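PDB 5ZWT: acyl carrier protein from Leishmania major, which probably carries growing acyl chains during fatty acid biosynthesis, tethered through a phosphopantetheine arm in its holo form. Local coordinates for residues F54-P59 and E74-N79. The protein carries 1 engineered substitution. Numbering follows the deposited sequence.
Sequences FILDIP and EYIAQN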
loop_
_atom_site.group_PDB
_atom_site.type_symbol
_atom_site.label_atom_id
_atom_site.label_comp_id
_atom_site.label_asym_id
_atom_site.label_seq_id
_atom_site.Cartn_x
_atom_site.Cartn_y
_atom_site.Cartn_z
ATOM N N PHE A 54 8.491 -0.727 -7.505
ATOM C CA PHE A 54 8.371 0.412 -6.608
ATOM C C PHE A 54 9.045 1.663 -7.157
ATOM O O PHE A 54 9.134 2.661 -6.438
ATOM C CB PHE A 54 8.939 0.060 -5.227
ATOM C CG PHE A 54 8.141 -0.995 -4.493
ATOM C CD1 PHE A 54 7.032 -0.644 -3.720
ATOM C CD2 PHE A 54 8.482 -2.333 -4.602
ATOM C CE1 PHE A 54 6.293 -1.620 -3.060
ATOM C CE2 PHE A 54 7.748 -3.313 -3.945
ATOM C CZ PHE A 54 6.656 -2.953 -3.168
ATOM N N ILE A 55 9.515 1.635 -8.407
ATOM C CA ILE A 55 10.141 2.796 -9.034
ATOM C C ILE A 55 11.216 3.327 -8.095
ATOM O O ILE A 55 11.217 4.501 -7.707
ATOM C CB ILE A 55 9.120 3.883 -9.453
ATOM C CG1 ILE A 55 8.040 3.325 -10.398
ATOM C CG2 ILE A 55 9.822 5.016 -10.204
ATOM C CD1 ILE A 55 6.865 2.585 -9.768
ATOM N N LEU A 56 12.079 2.430 -7.651
ATOM C CA LEU A 56 13.171 2.764 -6.763
ATOM C C LEU A 56 14.466 2.370 -7.438
ATOM O O LEU A 56 14.533 1.356 -8.133
ATOM C CB LEU A 56 13.062 2.045 -5.415
ATOM C CG LEU A 56 12.678 3.009 -4.308
ATOM C CD1 LEU A 56 11.291 3.495 -4.579
ATOM C CD2 LEU A 56 12.757 2.348 -2.965
ATOM N N ASP A 57 15.500 3.153 -7.214
ATOM C CA ASP A 57 16.833 2.738 -7.606
ATOM C C ASP A 57 17.512 2.396 -6.291
ATOM O O ASP A 57 17.732 3.271 -5.445
ATOM C CB ASP A 57 17.576 3.822 -8.388
ATOM C CG ASP A 57 18.995 3.411 -8.736
ATOM O OD1 ASP A 57 19.914 3.740 -7.953
ATOM O OD2 ASP A 57 19.194 2.749 -9.784
ATOM N N ILE A 58 17.832 1.123 -6.119
ATOM C CA ILE A 58 18.421 0.626 -4.883
ATOM C C ILE A 58 19.928 0.597 -5.102
ATOM O O ILE A 58 20.396 -0.115 -6.003
ATOM C CB ILE A 58 17.872 -0.766 -4.524
ATOM C CG1 ILE A 58 16.353 -0.698 -4.316
ATOM C CG2 ILE A 58 18.551 -1.331 -3.289
ATOM C CD1 ILE A 58 15.668 -2.050 -4.292
ATOM N N PRO A 59 20.708 1.357 -4.335
ATOM C CA PRO A 59 22.159 1.335 -4.521
ATOM C C PRO A 59 22.701 -0.049 -4.228
ATOM O O PRO A 59 22.092 -0.831 -3.494
ATOM C CB PRO A 59 22.666 2.369 -3.509
ATOM C CG PRO A 59 21.572 2.485 -2.507
ATOM C CD PRO A 59 20.302 2.268 -3.254
ATOM N N GLU A 74 11.369 -4.854 4.539
ATOM C CA GLU A 74 11.901 -3.925 5.536
ATOM C C GLU A 74 12.581 -2.734 4.874
ATOM O O GLU A 74 12.408 -1.586 5.306
ATOM C CB GLU A 74 12.880 -4.650 6.460
ATOM C CG GLU A 74 12.228 -5.592 7.467
ATOM C CD GLU A 74 13.236 -6.526 8.120
ATOM O OE1 GLU A 74 12.871 -7.677 8.449
ATOM O OE2 GLU A 74 14.403 -6.108 8.287
ATOM N N TYR A 75 13.328 -2.986 3.798
ATOM C CA TYR A 75 14.023 -1.913 3.103
ATOM C C TYR A 75 13.048 -1.010 2.366
ATOM O O TYR A 75 13.142 0.221 2.451
ATOM C CB TYR A 75 15.026 -2.496 2.116
ATOM C CG TYR A 75 15.654 -1.436 1.258
ATOM C CD1 TYR A 75 16.732 -0.701 1.724
ATOM C CD2 TYR A 75 15.152 -1.148 -0.007
ATOM C CE1 TYR A 75 17.308 0.278 0.955
ATOM C CE2 TYR A 75 15.720 -0.164 -0.783
ATOM C CZ TYR A 75 16.799 0.546 -0.296
ATOM O OH TYR A 75 17.384 1.529 -1.059
ATOM N N ILE A 76 12.128 -1.601 1.602
ATOM C CA ILE A 76 11.233 -0.792 0.784
ATOM C C ILE A 76 10.309 0.037 1.666
ATOM O O ILE A 76 10.088 1.228 1.411
ATOM C CB ILE A 76 10.434 -1.680 -0.189
ATOM C CG1 ILE A 76 11.363 -2.393 -1.182
ATOM C CG2 ILE A 76 9.409 -0.837 -0.954
ATOM C CD1 ILE A 76 12.025 -1.476 -2.171
ATOM N N ALA A 77 9.772 -0.566 2.728
ATOM C CA ALA A 77 8.830 0.150 3.580
ATOM C C ALA A 77 9.474 1.361 4.248
ATOM O O ALA A 77 8.803 2.377 4.465
ATOM C CB ALA A 77 8.255 -0.794 4.635
ATOM N N GLN A 78 10.765 1.273 4.573
ATOM C CA GLN A 78 11.493 2.355 5.227
ATOM C C GLN A 78 12.015 3.405 4.256
ATOM O O GLN A 78 12.426 4.484 4.698
ATOM C CB GLN A 78 12.665 1.788 6.033
ATOM N N ASN A 79 12.045 3.112 2.965
ATOM C CA ASN A 79 12.571 4.060 1.994
ATOM C C ASN A 79 11.511 5.111 1.689
ATOM O O ASN A 79 10.420 4.757 1.226
ATOM C CB ASN A 79 13.006 3.340 0.720
ATOM C CG ASN A 79 13.829 4.223 -0.210
ATOM O OD1 ASN A 79 13.444 5.352 -0.527
ATOM N ND2 ASN A 79 14.981 3.713 -0.637
#
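Phe54 and Ile76 meet in a CH-pi contact that illustrates how a connecting loop is packed onto the helical bundle of an acyl carrier protein: residues 54-59, linking helix 40-53 to helix 60-63, lay apolar side chains against the last turn of helix 69-78. Ile76 CG2 sits almost over the ring centre of Phe54, 3.7 Å from its centroid and 13° off the ring normal. The branching of Ile76 explains the fit, since CG2 stands anti to the backbone N while CG1, beside the backbone N, carries CD1 toward the loop. Val7 and Val11 of helix 3-16 also touch Phe54, and Ile76 touches Val7 as well as Ile50 of helix 40-53, which places this pair where three helices converge.

Aliphatic packing takes over along the loop. Ile76 CD1 approaches Leu56 CD2 at 4.0 Å, and Ile58 CD1 lies slightly farther, 4.3 Å from Ile76 CD1. The same Leu56 methyl, CD2, lies 3.8 Å from Asn79 CB, just past the end of the helix.

A third group gathers round Tyr75, whose CG is anti to the backbone N (chi1 173°), a torsion that sends the ring out from the helix toward Ile58 and Pro59. Ile58 and the ring run antiparallel alongside each other, and Ile58 CG1 comes obliquely to within 3.6 Å of Tyr75 CE2. Beyond the ring, the phenol oxygen meets carbon from the loop: Tyr75 OH lies 3.8 Å from Ile58 CG2 and 3.7 Å from Pro59 CD.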